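PDB 6EUD: ATP-dependent RNA helicase HrpB, which hydrolyses ATP to ADP and phosphate and binds single-stranded RNA as a bacterial DExH-box helicase of the DEAH/RHA type. Local coordinates for residues 209-214 with 267-272; 230-235 with 243-248. All coordinates share one frame; numbering follows the deposited sequence.

Contact 1 of 2, residues 209-214 with 267-272; sequences EMLRQE and GMRKVV
The guanidinium of Arg269 carries Leu211 on one face, where CD2 of Leu211 sits over the centre of the group, 3.7 Å above its plane. Round the edge lie two backbone carbonyls, Leu211 O in the last turn of helix 199-213 and Glu214 O just beyond it. Arg269 NH1 donates to Leu211 O at 2.7 Å, with an N-H...O angle of 157° and the acceptor close to the guanidinium plane. Arg269 NH2 reaches Glu214 O at 2.8 Å; this bond is more bent, at 141°, and its acceptor is tilted from that plane. NH2 also donates to Gly216 O, so the loop leaving the helix is held at two points. Arg269 CG lies between its own backbone N and carbonyl carbon (chi1 61°), and a bend at chi3 turns the guanidinium broadside to the leucine. Two residues further along strand 269-274, Val271 points to the same helix and meets Leu211 CD1 through CG2 at 3.7 Å, with Leu218 of strand 217-221 packed against both side chains. Glu214 sends its carboxylate elsewhere, to a salt bridge with Arg189. An alanine in place of Arg269 would probably leave the carbonyls of Leu211 and Glu214 without these donors and uncover Leu211 CD2, setting the end of the helix freer to move. The contact thus closes one end of this helix against the sheet of the second RecA-like domain, and the positive charge of Arg269, set at the helix C-terminus, is likely to be favoured there by the helix dipole.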
ATOM      1  N   GLU A 209     -18.072 -31.474  17.415  1.00 36.74           N
ATOM      2  CA  GLU A 209     -18.225 -31.440  18.852  1.00 34.07           C
ATOM      3  C   GLU A 209     -19.278 -30.411  19.274  1.00 33.65           C
ATOM      4  O   GLU A 209     -20.021 -30.636  20.225  1.00 39.82           O
ATOM      5  CB  GLU A 209     -16.883 -31.154  19.518  1.00 38.01           C
ATOM      6  CG  GLU A 209     -16.940 -31.030  21.050  1.00 46.29           C
ATOM      7  CD  GLU A 209     -17.351 -32.335  21.756  1.00 56.89           C
ATOM      8  OE1 GLU A 209     -17.393 -33.408  21.102  1.00 58.40           O
ATOM      9  OE2 GLU A 209     -17.624 -32.288  22.974  1.00 63.88           O
ATOM     10  N   MET A 210     -19.347 -29.282  18.581  1.00 31.13           N
ATOM     11  CA  MET A 210     -20.409 -28.322  18.848  1.00 34.83           C
ATOM     12  C   MET A 210     -21.808 -28.892  18.551  1.00 37.53           C
ATOM     13  O   MET A 210     -22.763 -28.663  19.297  1.00 34.18           O
ATOM     14  CB  MET A 210     -20.181 -27.052  18.045  1.00 38.92           C
ATOM     15  CG  MET A 210     -21.018 -25.890  18.560  1.00 45.56           C
ATOM     16  SD  MET A 210     -20.056 -24.438  18.776  1.00 91.99           S
ATOM     17  CE  MET A 210     -21.335 -23.343  19.251  1.00 46.39           C
ATOM     18  N   LEU A 211     -21.900 -29.648  17.466  1.00 34.98           N
ATOM     19  CA  LEU A 211     -23.134 -30.298  17.069  1.00 38.13           C
ATOM     20  C   LEU A 211     -23.557 -31.315  18.114  1.00 39.03           C
ATOM     21  O   LEU A 211     -24.738 -31.555  18.325  1.00 38.37           O
ATOM     22  CB  LEU A 211     -22.961 -30.983  15.708  1.00 37.26           C
ATOM     23  CG  LEU A 211     -22.723 -30.036  14.527  1.00 38.45           C
ATOM     24  CD1 LEU A 211     -22.425 -30.808  13.246  1.00 42.62           C
ATOM     25  CD2 LEU A 211     -23.921 -29.140  14.342  1.00 36.92           C
ATOM     26  N   ARG A 212     -22.577 -31.917  18.767  1.00 41.09           N
ATOM     27  CA  ARG A 212     -22.854 -32.965  19.734  1.00 39.62           C
ATOM     28  C   ARG A 212     -23.360 -32.386  21.047  1.00 34.65           C
ATOM     29  O   ARG A 212     -24.189 -32.983  21.704  1.00 39.09           O
ATOM     30  CB  ARG A 212     -21.606 -33.804  19.984  1.00 43.45           C
ATOM     31  CG  ARG A 212     -21.855 -35.085  20.795  1.00 48.05           C
ATOM     32  CD  ARG A 212     -20.546 -35.750  21.232  1.00 48.42           C
ATOM     33  NE  ARG A 212     -19.839 -34.946  22.229  1.00 52.90           N
ATOM     34  CZ  ARG A 212     -20.118 -34.950  23.532  1.00 62.21           C
ATOM     35  NH1 ARG A 212     -21.091 -35.723  24.012  1.00 66.40           N
ATOM     36  NH2 ARG A 212     -19.424 -34.182  24.367  1.00 65.44           N
ATOM     37  N   GLN A 213     -22.850 -31.226  21.434  1.00 34.69           N
ATOM     38  CA  GLN A 213     -23.200 -30.673  22.727  1.00 41.54           C
ATOM     39  C   GLN A 213     -24.367 -29.705  22.651  1.00 39.65           C
ATOM     40  O   GLN A 213     -25.060 -29.484  23.641  1.00 45.92           O
ATOM     41  CB  GLN A 213     -21.994 -29.971  23.354  1.00 45.33           C
ATOM     42  CG  GLN A 213     -20.884 -30.908  23.768  1.00 56.03           C
ATOM     43  CD  GLN A 213     -19.837 -30.205  24.607  1.00 66.86           C
ATOM     44  OE1 GLN A 213     -20.124 -29.205  25.267  1.00 74.18           O
ATOM     45  NE2 GLN A 213     -18.612 -30.718  24.578  1.00 71.66           N
ATOM     46  N   GLU A 214     -24.582 -29.121  21.482  1.00 33.24           N
ATOM     47  CA  GLU A 214     -25.511 -28.009  21.388  1.00 36.28           C
ATOM     48  C   GLU A 214     -26.588 -28.303  20.362  1.00 35.65           C
ATOM     49  O   GLU A 214     -26.401 -29.072  19.423  1.00 36.46           O
ATOM     50  CB  GLU A 214     -24.796 -26.693  21.037  1.00 35.76           C
ATOM     51  CG  GLU A 214     -23.553 -26.364  21.856  1.00 40.00           C
ATOM     52  CD  GLU A 214     -23.839 -26.147  23.321  1.00 47.37           C
ATOM     53  OE1 GLU A 214     -25.014 -25.902  23.684  1.00 46.87           O
ATOM     54  OE2 GLU A 214     -22.873 -26.213  24.111  1.00 50.58           O
ATOM     55  N   GLY A 267     -37.042 -32.304  11.114  1.00 56.63           N
ATOM     56  CA  GLY A 267     -36.355 -33.474  11.635  1.00 57.43           C
ATOM     57  C   GLY A 267     -34.845 -33.408  11.505  1.00 59.43           C
ATOM     58  O   GLY A 267     -34.125 -34.248  12.056  1.00 60.70           O
ATOM     59  N   MET A 268     -34.353 -32.412  10.781  1.00 56.55           N
ATOM     60  CA  MET A 268     -32.923 -32.322  10.542  1.00 52.73           C
ATOM     61  C   MET A 268     -32.340 -30.948  10.889  1.00 45.26           C
ATOM     62  O   MET A 268     -33.061 -29.985  11.119  1.00 44.26           O
ATOM     63  CB  MET A 268     -32.629 -32.675   9.086  1.00 54.40           C
ATOM     64  CG  MET A 268     -33.008 -34.119   8.723  1.00 54.47           C
ATOM     65  SD  MET A 268     -32.347 -34.552   7.117  1.00 82.24           S
ATOM     66  CE  MET A 268     -32.994 -33.204   6.134  1.00 74.45           C
ATOM     67  N   ARG A 269     -31.021 -30.887  10.952  1.00 40.50           N
ATOM     68  CA  ARG A 269     -30.299 -29.654  11.224  1.00 39.53           C
ATOM     69  C   ARG A 269     -29.279 -29.465  10.120  1.00 36.54           C
ATOM     70  O   ARG A 269     -28.850 -30.440   9.518  1.00 41.38           O
ATOM     71  CB  ARG A 269     -29.618 -29.715  12.596  1.00 40.58           C
ATOM     72  CG  ARG A 269     -28.589 -30.841  12.724  1.00 40.81           C
ATOM     73  CD  ARG A 269     -28.282 -31.192  14.169  1.00 38.75           C
ATOM     74  NE  ARG A 269     -27.842 -30.037  14.935  1.00 36.34           N
ATOM     75  CZ  ARG A 269     -27.122 -30.118  16.044  1.00 36.79           C
ATOM     76  NH1 ARG A 269     -26.758 -31.308  16.501  1.00 36.56           N
ATOM     77  NH2 ARG A 269     -26.759 -29.017  16.696  1.00 36.55           N
ATOM     78  N   LYS A 270     -28.876 -28.230   9.852  1.00 33.76           N
ATOM     79  CA  LYS A 270     -27.899 -27.980   8.795  1.00 33.90           C
ATOM     80  C   LYS A 270     -26.618 -27.317   9.289  1.00 37.05           C
ATOM     81  O   LYS A 270     -26.624 -26.519  10.227  1.00 40.91           O
ATOM     82  CB  LYS A 270     -28.525 -27.121   7.688  1.00 38.36           C
ATOM     83  CG  LYS A 270     -28.853 -25.713   8.133  1.00 43.18           C
ATOM     84  CD  LYS A 270     -29.476 -24.862   7.026  1.00 46.58           C
ATOM     85  CE  LYS A 270     -29.722 -23.458   7.561  1.00 43.47           C
ATOM     86  NZ  LYS A 270     -30.339 -22.548   6.587  1.00 43.99           N
ATOM     87  N   VAL A 271     -25.513 -27.671   8.642  1.00 36.51           N
ATOM     88  CA  VAL A 271     -24.273 -26.939   8.775  1.00 33.76           C
ATOM     89  C   VAL A 271     -24.035 -26.157   7.497  1.00 34.75           C
ATOM     90  O   VAL A 271     -23.873 -26.740   6.433  1.00 41.41           O
ATOM     91  CB  VAL A 271     -23.078 -27.862   9.035  1.00 32.03           C
ATOM     92  CG1 VAL A 271     -21.775 -27.043   9.070  1.00 25.72           C
ATOM     93  CG2 VAL A 271     -23.284 -28.642  10.334  1.00 30.49           C
ATOM     94  N   VAL A 272     -24.022 -24.838   7.601  1.00 29.67           N
ATOM     95  CA  VAL A 272     -23.761 -24.009   6.448  1.00 32.77           C
ATOM     96  C   VAL A 272     -22.305 -23.597   6.481  1.00 34.59           C
ATOM     97  O   VAL A 272     -21.840 -22.978   7.435  1.00 39.02           O
ATOM     98  CB  VAL A 272     -24.675 -22.770   6.406  1.00 26.87           C
ATOM     99  CG1 VAL A 272     -24.350 -21.921   5.218  1.00 29.30           C
ATOM    100  CG2 VAL A 272     -26.115 -23.193   6.329  1.00 31.08           C
TER

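Contact 2 of 2, residues 230-235 with 243-248; sequences RVQEQL and VLLCPL
Gln232 and Leu235 of helix 225-236 pack on Leu245 and Pro247 of strand 243-248, the two elements being consecutive in the alpha/beta fold of the second RecA-like domain. Segments 230-235 and 243-248 run antiparallel, at 176°, with their axes 9.8 Å apart at closest approach, as expected where a helix returns along a parallel sheet before the next strand begins. The closely interlocked part is mostly apolar and centres on Leu245, which has neighbours on several sides. Its CD1 rests against the helix backbone, 3.6 Å from Gln232 O, and also meets Gln232 CG and Leu235 CB. The other branch, CD2, touches Leu235 CD2 at 4.0 Å, while Ile239 of the following loop and Val271 of the neighbouring strand add to the apolar surroundings of this leucine. The Gln232-Pro247 side is thinner and more polar, a single amide laid against one ring. Gln232 has CG anti to its backbone N (chi1 -178°) and an extended chain beyond, which carries the amide past Leu245 in the opposite direction and out to Pro247. There the two side chains cross at about a right angle, with no hydrogen bond between the segments; the amide and the pyrrolidine ring meet by van der Waals contact alone. Both polar atoms of the amide lie near the ring: Gln232 OE1 is 3.6 Å from Pro247 CG, and Gln232 NE2 comes within 3.4 Å of Pro247 CD.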
ATOM      1  N   ARG A 230     -12.820 -28.873   1.621  1.00 30.22           N
ATOM      2  CA  ARG A 230     -12.035 -29.804   2.427  1.00 31.09           C
ATOM      3  C   ARG A 230     -12.651 -30.069   3.803  1.00 33.01           C
ATOM      4  O   ARG A 230     -12.645 -31.223   4.264  1.00 34.04           O
ATOM      5  CB  ARG A 230     -10.591 -29.303   2.566  1.00 27.42           C
ATOM      6  CG  ARG A 230      -9.782 -29.503   1.286  1.00 31.54           C
ATOM      7  CD  ARG A 230      -8.323 -29.119   1.448  1.00 33.22           C
ATOM      8  NE  ARG A 230      -8.170 -27.679   1.614  1.00 34.84           N
ATOM      9  CZ  ARG A 230      -8.136 -26.812   0.612  1.00 40.28           C
ATOM     10  NH1 ARG A 230      -8.258 -27.230  -0.638  1.00 40.92           N
ATOM     11  NH2 ARG A 230      -7.981 -25.523   0.864  1.00 43.25           N
ATOM     12  N   VAL A 231     -13.176 -29.025   4.452  1.00 31.04           N
ATOM     13  CA  VAL A 231     -13.787 -29.205   5.756  1.00 30.88           C
ATOM     14  C   VAL A 231     -15.062 -30.019   5.579  1.00 34.13           C
ATOM     15  O   VAL A 231     -15.400 -30.869   6.418  1.00 32.31           O
ATOM     16  CB  VAL A 231     -14.106 -27.863   6.451  1.00 30.52           C
ATOM     17  CG1 VAL A 231     -15.057 -28.081   7.620  1.00 25.77           C
ATOM     18  CG2 VAL A 231     -12.832 -27.166   6.894  1.00 23.26           C
ATOM     19  N   GLN A 232     -15.755 -29.773   4.473  1.00 36.63           N
ATOM     20  CA  GLN A 232     -16.981 -30.495   4.183  1.00 43.18           C
ATOM     21  C   GLN A 232     -16.727 -32.005   4.132  1.00 45.71           C
ATOM     22  O   GLN A 232     -17.468 -32.790   4.734  1.00 42.59           O
ATOM     23  CB  GLN A 232     -17.603 -30.015   2.865  1.00 44.25           C
ATOM     24  CG  GLN A 232     -18.926 -30.712   2.554  1.00 50.83           C
ATOM     25  CD  GLN A 232     -19.651 -30.094   1.379  1.00 52.21           C
ATOM     26  OE1 GLN A 232     -19.110 -29.234   0.693  1.00 54.19           O
ATOM     27  NE2 GLN A 232     -20.879 -30.528   1.140  1.00 50.61           N
ATOM     28  N   GLU A 233     -15.672 -32.401   3.424  1.00 48.08           N
ATOM     29  CA  GLU A 233     -15.302 -33.805   3.347  1.00 54.80           C
ATOM     30  C   GLU A 233     -14.952 -34.369   4.729  1.00 47.78           C
ATOM     31  O   GLU A 233     -15.371 -35.478   5.063  1.00 48.29           O
ATOM     32  CB  GLU A 233     -14.133 -33.996   2.383  1.00 70.88           C
ATOM     33  CG  GLU A 233     -13.595 -35.407   2.365  1.00 89.95           C
ATOM     34  CD  GLU A 233     -12.736 -35.677   1.153  1.00108.13           C
ATOM     35  OE1 GLU A 233     -12.613 -34.766   0.306  1.00118.30           O
ATOM     36  OE2 GLU A 233     -12.189 -36.797   1.044  1.00117.97           O
ATOM     37  N   GLN A 234     -14.203 -33.609   5.532  1.00 38.95           N
ATOM     38  CA  GLN A 234     -13.821 -34.080   6.862  1.00 37.88           C
ATOM     39  C   GLN A 234     -15.024 -34.147   7.781  1.00 39.29           C
ATOM     40  O   GLN A 234     -15.109 -35.018   8.645  1.00 43.46           O
ATOM     41  CB  GLN A 234     -12.741 -33.185   7.477  1.00 38.07           C
ATOM     42  CG  GLN A 234     -11.435 -33.241   6.717  1.00 41.04           C
ATOM     43  CD  GLN A 234     -10.987 -34.681   6.478  1.00 46.24           C
ATOM     44  OE1 GLN A 234     -11.051 -35.517   7.379  1.00 49.36           O
ATOM     45  NE2 GLN A 234     -10.560 -34.979   5.257  1.00 45.55           N
ATOM     46  N   LEU A 235     -15.955 -33.221   7.589  1.00 38.58           N
ATOM     47  CA  LEU A 235     -17.158 -33.148   8.405  1.00 40.29           C
ATOM     48  C   LEU A 235     -18.053 -34.363   8.135  1.00 41.79           C
ATOM     49  O   LEU A 235     -18.619 -34.961   9.047  1.00 45.08           O
ATOM     50  CB  LEU A 235     -17.882 -31.835   8.109  1.00 38.63           C
ATOM     51  CG  LEU A 235     -18.602 -31.083   9.218  1.00 40.17           C
ATOM     52  CD1 LEU A 235     -17.822 -31.164  10.502  1.00 38.13           C
ATOM     53  CD2 LEU A 235     -18.765 -29.633   8.779  1.00 34.17           C
ATOM     54  N   VAL A 243     -27.657 -34.597  10.095  1.00 53.53           N
ATOM     55  CA  VAL A 243     -26.964 -33.367   9.736  1.00 49.30           C
ATOM     56  C   VAL A 243     -26.799 -33.233   8.231  1.00 49.84           C
ATOM     57  O   VAL A 243     -26.165 -34.060   7.579  1.00 51.76           O
ATOM     58  CB  VAL A 243     -25.578 -33.267  10.394  1.00 45.53           C
ATOM     59  CG1 VAL A 243     -24.898 -31.989   9.966  1.00 47.34           C
ATOM     60  CG2 VAL A 243     -25.704 -33.303  11.900  1.00 46.64           C
ATOM     61  N   LEU A 244     -27.382 -32.168   7.702  1.00 48.78           N
ATOM     62  CA  LEU A 244     -27.306 -31.820   6.295  1.00 50.60           C
ATOM     63  C   LEU A 244     -26.219 -30.765   6.043  1.00 48.88           C
ATOM     64  O   LEU A 244     -26.271 -29.656   6.580  1.00 45.58           O
ATOM     65  CB  LEU A 244     -28.672 -31.317   5.832  1.00 57.84           C
ATOM     66  CG  LEU A 244     -28.869 -30.876   4.392  1.00 62.05           C
ATOM     67  CD1 LEU A 244     -28.556 -32.034   3.478  1.00 66.16           C
ATOM     68  CD2 LEU A 244     -30.308 -30.434   4.227  1.00 62.09           C
ATOM     69  N   LEU A 245     -25.230 -31.122   5.227  1.00 48.79           N
ATOM     70  CA  LEU A 245     -24.148 -30.209   4.886  1.00 44.66           C
ATOM     71  C   LEU A 245     -24.479 -29.334   3.692  1.00 45.80           C
ATOM     72  O   LEU A 245     -24.832 -29.829   2.624  1.00 48.63           O
ATOM     73  CB  LEU A 245     -22.863 -30.985   4.613  1.00 42.71           C
ATOM     74  CG  LEU A 245     -22.292 -31.723   5.820  1.00 48.90           C
ATOM     75  CD1 LEU A 245     -20.925 -32.324   5.493  1.00 49.96           C
ATOM     76  CD2 LEU A 245     -22.202 -30.799   7.031  1.00 48.27           C
ATOM     77  N   CYS A 246     -24.321 -28.027   3.875  1.00 44.20           N
ATOM     78  CA  CYS A 246     -24.695 -27.042   2.865  1.00 41.06           C
ATOM     79  C   CYS A 246     -23.615 -26.021   2.618  1.00 42.51           C
ATOM     80  O   CYS A 246     -23.585 -24.995   3.287  1.00 46.55           O
ATOM     81  CB  CYS A 246     -25.965 -26.300   3.284  1.00 40.43           C
ATOM     82  SG  CYS A 246     -27.297 -27.375   3.788  1.00 48.73           S
ATOM     83  N   PRO A 247     -22.731 -26.285   1.648  1.00 44.71           N
ATOM     84  CA  PRO A 247     -21.749 -25.276   1.227  1.00 43.63           C
ATOM     85  C   PRO A 247     -22.437 -24.040   0.666  1.00 43.68           C
ATOM     86  O   PRO A 247     -23.563 -24.123   0.218  1.00 48.81           O
ATOM     87  CB  PRO A 247     -20.940 -25.994   0.144  1.00 43.31           C
ATOM     88  CG  PRO A 247     -21.830 -27.123  -0.300  1.00 44.39           C
ATOM     89  CD  PRO A 247     -22.576 -27.550   0.914  1.00 44.38           C
ATOM     90  N   LEU A 248     -21.765 -22.904   0.705  1.00 50.06           N
ATOM     91  CA  LEU A 248     -22.341 -21.666   0.216  1.00 56.46           C
ATOM     92  C   LEU A 248     -21.265 -20.770  -0.372  1.00 62.72           C
ATOM     93  O   LEU A 248     -20.555 -20.053   0.346  1.00 58.95           O
ATOM     94  CB  LEU A 248     -23.088 -20.931   1.327  1.00 57.80           C
ATOM     95  CG  LEU A 248     -23.911 -19.746   0.828  1.00 57.91           C
ATOM     96  CD1 LEU A 248     -24.904 -20.242  -0.173  1.00 61.00           C
ATOM     97  CD2 LEU A 248     -24.626 -19.071   1.956  1.00 57.73           C
TER

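Both contacts set a helix on the same sheet, through strands 269-274 and 243-248, which are parallel neighbours, and their centres are 12 Å apart. Backbone pairing joins them directly: Leu244 N lies 2.9 Å from Arg269 O, and Cys246 N the same distance from Val271 O, both probable hydrogen bonds. Val271 CB also packs on Leu245 CD2, merging the two apolar patches into one layer beneath helices 199-213 and 225-236. Each contact is only partly buried. Contact 1 adds charged hydrogen bonding at a helix end to its apolar part, whereas contact 2, beside a helix running along the sheet, relies on packing without hydrogen bonds.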